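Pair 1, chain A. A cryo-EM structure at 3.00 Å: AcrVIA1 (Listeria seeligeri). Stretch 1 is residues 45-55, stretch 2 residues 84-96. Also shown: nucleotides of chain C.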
# COMPACT_ATOMS: atom_id res chain seq x y z
N SER A 45 -14.21 27.42 -35.19
CA SER A 45 -13.23 28.37 -35.69
C SER A 45 -11.98 28.45 -34.82
O SER A 45 -10.98 29.04 -35.25
CB SER A 45 -13.86 29.75 -35.82
OG SER A 45 -14.26 30.25 -34.55
N LYS A 46 -12.02 27.90 -33.61
CA LYS A 46 -10.86 27.98 -32.73
C LYS A 46 -10.02 26.71 -32.79
O LYS A 46 -8.79 26.78 -32.93
CB LYS A 46 -11.30 28.24 -31.29
CG LYS A 46 -10.14 28.34 -30.33
CD LYS A 46 -10.61 28.50 -28.90
CE LYS A 46 -9.43 28.50 -27.94
NZ LYS A 46 -9.86 28.59 -26.52
N TYR A 47 -10.65 25.54 -32.65
CA TYR A 47 -9.88 24.30 -32.58
C TYR A 47 -9.31 23.90 -33.92
O TYR A 47 -8.20 23.37 -33.98
CB TYR A 47 -10.73 23.14 -32.05
CG TYR A 47 -11.13 23.22 -30.60
CD1 TYR A 47 -10.58 24.17 -29.75
CD2 TYR A 47 -12.03 22.32 -30.07
CE1 TYR A 47 -10.94 24.24 -28.44
CE2 TYR A 47 -12.40 22.37 -28.75
CZ TYR A 47 -11.86 23.34 -27.94
OH TYR A 47 -12.21 23.40 -26.62
N ASN A 48 -10.04 24.14 -35.00
CA ASN A 48 -9.53 23.86 -36.34
C ASN A 48 -8.45 24.86 -36.74
O ASN A 48 -7.61 24.54 -37.59
CB ASN A 48 -10.69 23.90 -37.33
CG ASN A 48 -10.42 23.13 -38.58
OD1 ASN A 48 -9.36 22.53 -38.74
ND2 ASN A 48 -11.38 23.14 -39.49
N LYS A 49 -8.44 26.04 -36.13
CA LYS A 49 -7.36 27.00 -36.34
C LYS A 49 -6.10 26.59 -35.59
O LYS A 49 -4.98 26.87 -36.04
CB LYS A 49 -7.82 28.39 -35.90
CG LYS A 49 -6.84 29.51 -36.16
CD LYS A 49 -6.60 29.67 -37.64
CE LYS A 49 -7.88 30.10 -38.35
NZ LYS A 49 -8.32 31.46 -37.93
N TRP A 50 -6.26 25.91 -34.45
CA TRP A 50 -5.10 25.49 -33.67
C TRP A 50 -4.34 24.39 -34.39
O TRP A 50 -3.11 24.38 -34.38
CB TRP A 50 -5.51 25.01 -32.28
CG TRP A 50 -4.34 24.78 -31.37
CD1 TRP A 50 -3.70 25.70 -30.61
CD2 TRP A 50 -3.60 23.56 -31.23
NE1 TRP A 50 -2.65 25.12 -29.94
CE2 TRP A 50 -2.56 23.81 -30.33
CE3 TRP A 50 -3.73 22.29 -31.78
CZ2 TRP A 50 -1.66 22.83 -29.95
CZ3 TRP A 50 -2.84 21.31 -31.40
CH2 TRP A 50 -1.82 21.58 -30.49
N PHE A 51 -5.06 23.44 -35.01
CA PHE A 51 -4.41 22.40 -35.80
C PHE A 51 -4.09 22.86 -37.22
O PHE A 51 -4.25 22.09 -38.17
CB PHE A 51 -5.33 21.18 -35.85
CG PHE A 51 -5.46 20.44 -34.56
CD1 PHE A 51 -4.57 19.45 -34.23
CD2 PHE A 51 -6.51 20.72 -33.71
CE1 PHE A 51 -4.71 18.75 -33.05
CE2 PHE A 51 -6.65 20.03 -32.53
CZ PHE A 51 -5.75 19.04 -32.20
N GLU A 52 -3.61 24.06 -37.38
CA GLU A 52 -3.15 24.56 -38.67
C GLU A 52 -1.84 25.30 -38.57
O GLU A 52 -1.04 25.25 -39.51
CB GLU A 52 -4.21 25.49 -39.28
CG GLU A 52 -3.96 25.93 -40.70
CD GLU A 52 -5.06 26.83 -41.24
OE1 GLU A 52 -6.00 27.14 -40.48
OE2 GLU A 52 -4.98 27.23 -42.42
N MET A 53 -1.70 26.08 -37.49
CA MET A 53 -0.42 26.75 -37.16
C MET A 53 0.56 25.65 -36.74
O MET A 53 1.73 25.69 -37.18
CB MET A 53 -0.61 27.72 -35.99
CG MET A 53 -1.58 28.85 -36.30
SD MET A 53 -1.68 30.06 -34.96
CE MET A 53 -2.55 29.11 -33.72
N TRP A 54 0.07 24.70 -35.94
CA TRP A 54 0.88 23.56 -35.43
C TRP A 54 1.35 22.68 -36.59
O TRP A 54 2.54 22.33 -36.63
CB TRP A 54 0.04 22.75 -34.43
CG TRP A 54 0.73 21.54 -33.87
CD1 TRP A 54 1.87 21.51 -33.12
CD2 TRP A 54 0.30 20.17 -34.00
NE1 TRP A 54 2.19 20.23 -32.79
CE2 TRP A 54 1.25 19.38 -33.31
CE3 TRP A 54 -0.77 19.53 -34.63
CZ2 TRP A 54 1.14 17.99 -33.23
CZ3 TRP A 54 -0.87 18.16 -34.55
CH2 TRP A 54 0.08 17.40 -33.87
N LYS A 55 0.44 22.38 -37.52
CA LYS A 55 0.76 21.55 -38.71
C LYS A 55 1.78 22.30 -39.58
O LYS A 55 2.74 21.66 -40.06
CB LYS A 55 -0.52 21.28 -39.51
CG LYS A 55 -0.45 20.09 -40.46
CD LYS A 55 -0.25 18.77 -39.74
CE LYS A 55 -1.16 18.62 -38.55
NZ LYS A 55 -2.55 19.05 -38.87
N LEU A 84 -2.10 31.12 -30.07
CA LEU A 84 -3.34 30.47 -29.68
C LEU A 84 -3.03 29.29 -28.77
O LEU A 84 -1.92 28.77 -28.75
CB LEU A 84 -4.13 30.00 -30.90
CG LEU A 84 -5.12 30.93 -31.59
CD1 LEU A 84 -4.43 32.03 -32.38
CD2 LEU A 84 -6.01 30.09 -32.48
N GLY A 85 -4.05 28.84 -28.05
CA GLY A 85 -3.89 27.74 -27.13
C GLY A 85 -5.16 26.94 -26.88
O GLY A 85 -6.25 27.49 -26.84
N ILE A 86 -5.01 25.63 -26.75
CA ILE A 86 -6.13 24.75 -26.41
C ILE A 86 -5.76 24.00 -25.14
O ILE A 86 -4.57 23.95 -24.77
CB ILE A 86 -6.45 23.77 -27.57
CG1 ILE A 86 -5.26 22.87 -27.83
CG2 ILE A 86 -6.85 24.51 -28.81
CD1 ILE A 86 -5.58 21.73 -28.72
N PRO A 87 -6.73 23.43 -24.43
CA PRO A 87 -6.39 22.49 -23.37
C PRO A 87 -5.79 21.22 -23.94
O PRO A 87 -6.11 20.81 -25.06
CB PRO A 87 -7.73 22.21 -22.69
CG PRO A 87 -8.54 23.39 -22.98
CD PRO A 87 -8.14 23.84 -24.34
N ALA A 88 -4.92 20.59 -23.17
CA ALA A 88 -4.28 19.36 -23.62
C ALA A 88 -5.21 18.16 -23.59
O ALA A 88 -4.89 17.14 -24.20
CB ALA A 88 -3.03 19.08 -22.79
N SER A 89 -6.33 18.24 -22.89
CA SER A 89 -7.34 17.20 -22.98
C SER A 89 -8.09 17.23 -24.30
O SER A 89 -8.53 16.18 -24.77
CB SER A 89 -8.34 17.35 -21.83
OG SER A 89 -9.05 18.57 -21.93
N VAL A 90 -8.22 18.41 -24.91
CA VAL A 90 -8.77 18.51 -26.26
C VAL A 90 -7.82 17.88 -27.27
O VAL A 90 -8.25 17.19 -28.20
CB VAL A 90 -9.08 19.98 -26.58
CG1 VAL A 90 -9.54 20.17 -28.01
CG2 VAL A 90 -10.12 20.51 -25.62
N PHE A 91 -6.51 18.09 -27.08
CA PHE A 91 -5.50 17.51 -27.96
C PHE A 91 -5.50 15.99 -27.90
O PHE A 91 -5.36 15.32 -28.93
CB PHE A 91 -4.14 18.07 -27.57
CG PHE A 91 -3.01 17.58 -28.41
CD1 PHE A 91 -2.77 18.12 -29.66
CD2 PHE A 91 -2.16 16.60 -27.95
CE1 PHE A 91 -1.72 17.67 -30.42
CE2 PHE A 91 -1.12 16.15 -28.71
CZ PHE A 91 -0.90 16.69 -29.95
N GLU A 92 -5.66 15.43 -26.70
CA GLU A 92 -5.69 13.98 -26.53
C GLU A 92 -6.97 13.36 -27.05
O GLU A 92 -6.94 12.23 -27.52
CB GLU A 92 -5.55 13.62 -25.06
CG GLU A 92 -4.22 13.92 -24.46
CD GLU A 92 -4.26 13.85 -22.95
OE1 GLU A 92 -5.35 13.65 -22.39
OE2 GLU A 92 -3.20 14.03 -22.32
N SER A 93 -8.08 14.07 -26.95
CA SER A 93 -9.35 13.53 -27.41
C SER A 93 -9.51 13.59 -28.91
O SER A 93 -10.13 12.70 -29.49
CB SER A 93 -10.50 14.28 -26.74
OG SER A 93 -11.74 13.78 -27.18
N VAL A 94 -8.95 14.61 -29.56
CA VAL A 94 -9.01 14.69 -31.02
C VAL A 94 -8.12 13.63 -31.65
O VAL A 94 -8.50 12.97 -32.62
CB VAL A 94 -8.65 16.11 -31.48
CG1 VAL A 94 -8.46 16.18 -32.97
CG2 VAL A 94 -9.75 17.07 -31.09
N LEU A 95 -6.95 13.39 -31.07
CA LEU A 95 -6.01 12.42 -31.62
C LEU A 95 -6.09 11.05 -30.95
O LEU A 95 -5.28 10.19 -31.29
CB LEU A 95 -4.59 12.95 -31.53
CG LEU A 95 -4.32 14.16 -32.42
CD1 LEU A 95 -2.94 14.69 -32.16
CD2 LEU A 95 -4.48 13.77 -33.87
N GLN A 96 -7.01 10.86 -30.00
CA GLN A 96 -7.34 9.57 -29.39
C GLN A 96 -6.13 8.90 -28.74
O GLN A 96 -5.82 7.74 -28.98
CB GLN A 96 -8.02 8.64 -30.40
CG GLN A 96 -9.37 9.16 -30.79
CD GLN A 96 -10.32 9.17 -29.62
OE1 GLN A 96 -10.40 8.21 -28.86
NE2 GLN A 96 -11.02 10.28 -29.43
P U C 51 -14.23 15.49 -25.21
OP1 U C 51 -14.70 14.55 -26.25
OP2 U C 51 -12.83 15.42 -24.74
O5' U C 51 -14.54 16.97 -25.71
C5' U C 51 -13.48 17.92 -25.93
C4' U C 51 -13.86 18.91 -27.00
O4' U C 51 -13.22 18.54 -28.25
C3' U C 51 -15.35 19.00 -27.31
O3' U C 51 -15.68 20.32 -27.74
C2' U C 51 -15.49 18.07 -28.50
O2' U C 51 -16.62 18.36 -29.30
C1' U C 51 -14.20 18.39 -29.25
N1 U C 51 -13.77 17.33 -30.17
C2 U C 51 -13.53 16.07 -29.64
O2 U C 51 -13.67 15.82 -28.46
N3 U C 51 -13.14 15.13 -30.55
C4 U C 51 -12.95 15.30 -31.91
O4 U C 51 -12.59 14.35 -32.60
C5 U C 51 -13.22 16.62 -32.38
C6 U C 51 -13.61 17.57 -31.52

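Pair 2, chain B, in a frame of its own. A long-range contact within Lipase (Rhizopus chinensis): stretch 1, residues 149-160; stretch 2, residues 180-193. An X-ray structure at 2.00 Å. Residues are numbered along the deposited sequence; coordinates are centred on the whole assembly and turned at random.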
# COMPACT_ATOMS: atom_id res chain seq x y z
N ASP B 149 -9.26 16.50 -2.53
CA ASP B 149 -8.11 17.21 -1.98
C ASP B 149 -6.88 16.98 -2.85
O ASP B 149 -6.03 17.86 -2.95
CB ASP B 149 -7.82 16.70 -0.55
CG ASP B 149 -9.01 16.84 0.37
OD1 ASP B 149 -9.70 17.87 0.19
OD2 ASP B 149 -9.24 15.96 1.24
N TYR B 150 -6.63 15.75 -3.29
CA TYR B 150 -5.31 15.49 -3.90
C TYR B 150 -5.25 15.55 -5.44
O TYR B 150 -4.20 15.86 -5.98
CB TYR B 150 -4.71 14.15 -3.40
CG TYR B 150 -5.04 12.99 -4.26
CD1 TYR B 150 -4.24 12.68 -5.34
CD2 TYR B 150 -6.18 12.26 -4.07
CE1 TYR B 150 -4.59 11.67 -6.21
CE2 TYR B 150 -6.52 11.24 -4.93
CZ TYR B 150 -5.73 10.95 -6.00
OH TYR B 150 -6.10 9.95 -6.91
N PHE B 151 -6.31 15.12 -6.12
CA PHE B 151 -6.30 14.96 -7.56
C PHE B 151 -5.91 16.24 -8.31
O PHE B 151 -4.99 16.20 -9.14
CB PHE B 151 -7.66 14.45 -8.04
CG PHE B 151 -7.63 13.87 -9.43
CD1 PHE B 151 -7.31 12.54 -9.63
CD2 PHE B 151 -7.86 14.66 -10.54
CE1 PHE B 151 -7.16 12.03 -10.88
CE2 PHE B 151 -7.72 14.15 -11.82
CZ PHE B 151 -7.38 12.83 -11.99
N PRO B 152 -6.50 17.41 -7.94
CA PRO B 152 -6.14 18.65 -8.68
C PRO B 152 -4.69 19.00 -8.50
O PRO B 152 -4.07 19.54 -9.40
CB PRO B 152 -6.99 19.75 -8.03
CG PRO B 152 -7.91 19.04 -7.07
CD PRO B 152 -7.75 17.57 -7.17
N VAL B 153 -4.17 18.72 -7.31
CA VAL B 153 -2.78 19.02 -7.00
C VAL B 153 -1.82 18.14 -7.79
O VAL B 153 -0.82 18.65 -8.29
CB VAL B 153 -2.51 18.83 -5.49
CG1 VAL B 153 -1.08 19.23 -5.16
CG2 VAL B 153 -3.50 19.68 -4.69
N VAL B 154 -2.16 16.87 -8.02
CA VAL B 154 -1.24 16.03 -8.85
C VAL B 154 -1.22 16.54 -10.33
O VAL B 154 -0.15 16.71 -10.96
CB VAL B 154 -1.68 14.55 -8.84
CG1 VAL B 154 -0.88 13.74 -9.84
CG2 VAL B 154 -1.50 13.97 -7.45
N GLN B 155 -2.41 16.90 -10.81
CA GLN B 155 -2.56 17.54 -12.14
C GLN B 155 -1.73 18.78 -12.28
O GLN B 155 -0.98 18.95 -13.25
CB GLN B 155 -4.02 17.87 -12.45
CG GLN B 155 -4.90 16.65 -12.60
CD GLN B 155 -6.04 16.87 -13.58
OE1 GLN B 155 -7.13 17.33 -13.21
NE2 GLN B 155 -5.82 16.45 -14.83
N ASP B 156 -1.72 19.57 -11.22
CA ASP B 156 -1.00 20.84 -11.23
C ASP B 156 0.52 20.69 -11.23
O ASP B 156 1.26 21.43 -11.90
CB ASP B 156 -1.50 21.68 -10.03
CG ASP B 156 -1.27 23.15 -10.24
OD1 ASP B 156 -1.96 23.74 -11.11
OD2 ASP B 156 -0.33 23.66 -9.62
N GLN B 157 1.01 19.77 -10.40
CA GLN B 157 2.43 19.47 -10.35
C GLN B 157 2.95 18.83 -11.65
O GLN B 157 4.06 19.11 -12.11
CB GLN B 157 2.70 18.54 -9.16
CG GLN B 157 2.56 19.27 -7.83
CD GLN B 157 3.70 20.23 -7.59
OE1 GLN B 157 4.87 19.82 -7.61
NE2 GLN B 157 3.36 21.49 -7.29
N LEU B 158 2.16 17.93 -12.21
CA LEU B 158 2.53 17.27 -13.43
C LEU B 158 2.55 18.27 -14.60
O LEU B 158 3.54 18.30 -15.36
CB LEU B 158 1.54 16.14 -13.68
CG LEU B 158 1.84 15.09 -14.74
CD1 LEU B 158 3.17 14.40 -14.47
CD2 LEU B 158 0.71 14.08 -14.72
N THR B 159 1.58 19.19 -14.64
CA THR B 159 1.68 20.33 -15.59
C THR B 159 2.97 21.12 -15.43
O THR B 159 3.68 21.38 -16.43
CB THR B 159 0.50 21.29 -15.45
OG1 THR B 159 -0.73 20.56 -15.59
CG2 THR B 159 0.55 22.38 -16.50
N ALA B 160 3.36 21.38 -14.19
CA ALA B 160 4.57 22.15 -13.96
C ALA B 160 5.87 21.34 -14.15
O ALA B 160 6.95 21.91 -14.36
CB ALA B 160 4.52 22.80 -12.59
N LEU B 180 -6.42 2.69 -5.23
CA LEU B 180 -7.61 3.40 -5.76
C LEU B 180 -7.21 4.72 -6.41
O LEU B 180 -7.60 4.99 -7.56
CB LEU B 180 -8.66 3.59 -4.67
CG LEU B 180 -9.34 2.31 -4.13
CD1 LEU B 180 -10.22 2.60 -2.91
CD2 LEU B 180 -10.15 1.62 -5.20
N ALA B 181 -6.24 5.39 -5.82
CA ALA B 181 -5.74 6.59 -6.42
C ALA B 181 -5.06 6.28 -7.75
O ALA B 181 -5.14 7.06 -8.71
CB ALA B 181 -4.76 7.31 -5.50
N GLY B 182 -4.23 5.23 -7.75
CA GLY B 182 -3.50 4.91 -8.96
C GLY B 182 -4.46 4.58 -10.12
O GLY B 182 -4.24 5.01 -11.23
N MET B 183 -5.49 3.80 -9.85
CA MET B 183 -6.51 3.51 -10.86
C MET B 183 -7.31 4.76 -11.35
O MET B 183 -7.41 5.00 -12.57
CB MET B 183 -7.45 2.44 -10.33
CG MET B 183 -6.81 1.08 -10.11
SD MET B 183 -6.08 0.43 -11.62
CE MET B 183 -4.39 0.96 -11.40
N ASP B 184 -7.55 5.70 -10.44
CA ASP B 184 -8.24 6.97 -10.79
C ASP B 184 -7.35 7.87 -11.64
O ASP B 184 -7.76 8.43 -12.67
CB ASP B 184 -8.65 7.69 -9.49
CG ASP B 184 -9.79 8.73 -9.69
OD1 ASP B 184 -10.47 8.70 -10.72
OD2 ASP B 184 -9.96 9.62 -8.83
N LEU B 185 -6.10 8.02 -11.23
CA LEU B 185 -5.14 8.71 -12.06
C LEU B 185 -5.05 8.09 -13.47
O LEU B 185 -5.02 8.81 -14.49
CB LEU B 185 -3.77 8.72 -11.38
CG LEU B 185 -3.74 9.61 -10.14
CD1 LEU B 185 -2.57 9.28 -9.21
CD2 LEU B 185 -3.71 11.08 -10.58
N TYR B 186 -4.93 6.77 -13.54
CA TYR B 186 -4.90 6.13 -14.85
C TYR B 186 -6.18 6.50 -15.65
O TYR B 186 -6.12 6.65 -16.87
CB TYR B 186 -4.76 4.61 -14.72
CG TYR B 186 -4.96 3.81 -16.00
CD1 TYR B 186 -3.96 3.73 -16.97
CD2 TYR B 186 -6.10 3.06 -16.17
CE1 TYR B 186 -4.17 3.01 -18.16
CE2 TYR B 186 -6.30 2.29 -17.32
CZ TYR B 186 -5.34 2.26 -18.28
OH TYR B 186 -5.63 1.48 -19.35
N GLN B 187 -7.33 6.47 -14.98
CA GLN B 187 -8.61 6.67 -15.67
C GLN B 187 -8.75 8.11 -16.13
O GLN B 187 -9.09 8.33 -17.26
CB GLN B 187 -9.79 6.25 -14.80
CG GLN B 187 -9.92 4.76 -14.59
CD GLN B 187 -10.48 4.39 -13.24
OE1 GLN B 187 -10.93 5.26 -12.50
NE2 GLN B 187 -10.51 3.08 -12.92
N ARG B 188 -8.30 9.09 -15.35
CA ARG B 188 -8.72 10.45 -15.58
C ARG B 188 -7.62 11.41 -15.85
O ARG B 188 -7.87 12.54 -16.22
CB ARG B 188 -9.54 10.93 -14.41
CG ARG B 188 -10.82 10.14 -14.23
CD ARG B 188 -11.79 10.88 -13.31
NE ARG B 188 -11.29 11.00 -11.94
CZ ARG B 188 -11.16 12.14 -11.28
NH1 ARG B 188 -10.73 12.11 -10.02
NH2 ARG B 188 -11.59 13.28 -11.83
N GLU B 189 -6.38 10.98 -15.68
CA GLU B 189 -5.26 11.86 -15.99
C GLU B 189 -4.51 11.22 -17.14
O GLU B 189 -3.74 10.26 -16.97
CB GLU B 189 -4.39 12.02 -14.76
CG GLU B 189 -3.03 12.63 -14.99
CD GLU B 189 -3.10 13.98 -15.69
OE1 GLU B 189 -3.15 15.01 -14.98
OE2 GLU B 189 -2.98 14.01 -16.94
N LYS B 190 -4.75 11.73 -18.33
CA LYS B 190 -4.33 11.01 -19.54
C LYS B 190 -2.83 11.17 -19.75
O LYS B 190 -2.26 10.46 -20.53
CB LYS B 190 -5.10 11.51 -20.77
CG LYS B 190 -4.97 13.02 -20.96
CD LYS B 190 -4.70 13.45 -22.40
CE LYS B 190 -4.08 14.84 -22.45
NZ LYS B 190 -5.12 15.89 -22.22
N ARG B 191 -2.19 12.15 -19.12
CA ARG B 191 -0.75 12.22 -19.20
C ARG B 191 0.00 11.09 -18.46
O ARG B 191 1.22 10.97 -18.60
CB ARG B 191 -0.29 13.57 -18.71
CG ARG B 191 -0.84 14.71 -19.58
CD ARG B 191 -0.55 16.04 -18.92
NE ARG B 191 -1.28 16.19 -17.66
CZ ARG B 191 -1.22 17.27 -16.88
NH1 ARG B 191 -0.40 18.27 -17.19
NH2 ARG B 191 -1.89 17.28 -15.74
N LEU B 192 -0.72 10.28 -17.69
CA LEU B 192 -0.10 9.21 -16.92
C LEU B 192 -0.42 7.89 -17.58
O LEU B 192 -1.55 7.71 -18.03
CB LEU B 192 -0.57 9.20 -15.47
CG LEU B 192 -0.04 10.37 -14.66
CD1 LEU B 192 -0.79 10.46 -13.34
CD2 LEU B 192 1.47 10.37 -14.48
N SER B 193 0.53 6.95 -17.49
CA SER B 193 0.42 5.60 -18.07
C SER B 193 1.41 4.69 -17.34
O SER B 193 2.17 5.19 -16.50
CB SER B 193 0.80 5.64 -19.56
OG SER B 193 2.19 5.92 -19.71

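No hydrogen bond crosses between the two stretches of pair 1, whereas three cross in pair 2, and yet the backbones beneath them superpose with an RMSD of 0.9 Å over 14 central residues. The principle illustrated is that the arrangement of the superposed helices fixes where side chains start, not the chemistry by which they fill the space between.

In both pairs a first helix crosses a second, steeply in pair 1 (79°) and more obliquely in pair 2 (54°), with axes approaching to 12.1 Å and 11.6 Å. Residues Lys A46 to Lys A55 match Tyr B150 to Thr B159, and Ala A88 to Val A94 match Gly B182 to Arg B188. In pair 1 the strand before the second helix joins in: Ile A86 CD1 lies 3.7 Å from the centroid of the six-membered ring of Trp A50, over its face, and Leu A84 CB meets Met A53 CE at 3.4 Å.

The position of Tyr A47 and Phe B151 is aromatic in both, and each ring receives a different partner on a face. In pair 1 that partner is aliphatic: Val A90 CG1 sits 3.9 Å from the centroid of the Tyr A47 ring, a CH-pi contact. In pair 2 it is a cation. The guanidinium of Arg B188 lies flat on Phe B151, with CZ 3.9 Å from the ring centroid, and the same guanidinium also forms a salt bridge with Asp B184, the counterpart of Val A90 (Arg B188 NE to Asp B184 OD1, 2.7 Å). Val A94, at the place of Arg B188, instead meets Phe A51 (CG1 to CZ, 4.0 Å).

Around the matched pair Phe A91 and Leu B185, bulk is distributed differently. Phe A91 gathers three aromatic neighbours: it meets Trp A50 rim to rim, touches Phe A51 (CD1 to CE1, 4.0 Å), and turns its edge toward the face of Trp A54, with centroids 5.5 Å apart. Leu B185 is smaller, and its CD2 touches Val B154 CG1 at 4.0 Å and Phe B151 CE1 at 3.6 Å. Val B154 stands where Trp A50 does, so a branched aliphatic pair replaces an aromatic one.

At Phe A51 and Gln B155 the contrast turns polar. Phe A51 packs through its ring, while Gln B155 NE2 donates to Glu B189 OE1 at 3.0 Å. Arg B191 then ties the same helix down, donating from NH2 to Gln B155 O at 3.1 Å and from NH1 to Thr B159 OG1 at 2.8 Å. Its guanidinium also forms a salt bridge with Glu B189 (NH2 to OE1, 2.7 Å), and Leu B158 CD2 covers one face of it. One scaffold thus accommodates an aromatic cluster or a network of charge and hydrogen bonds.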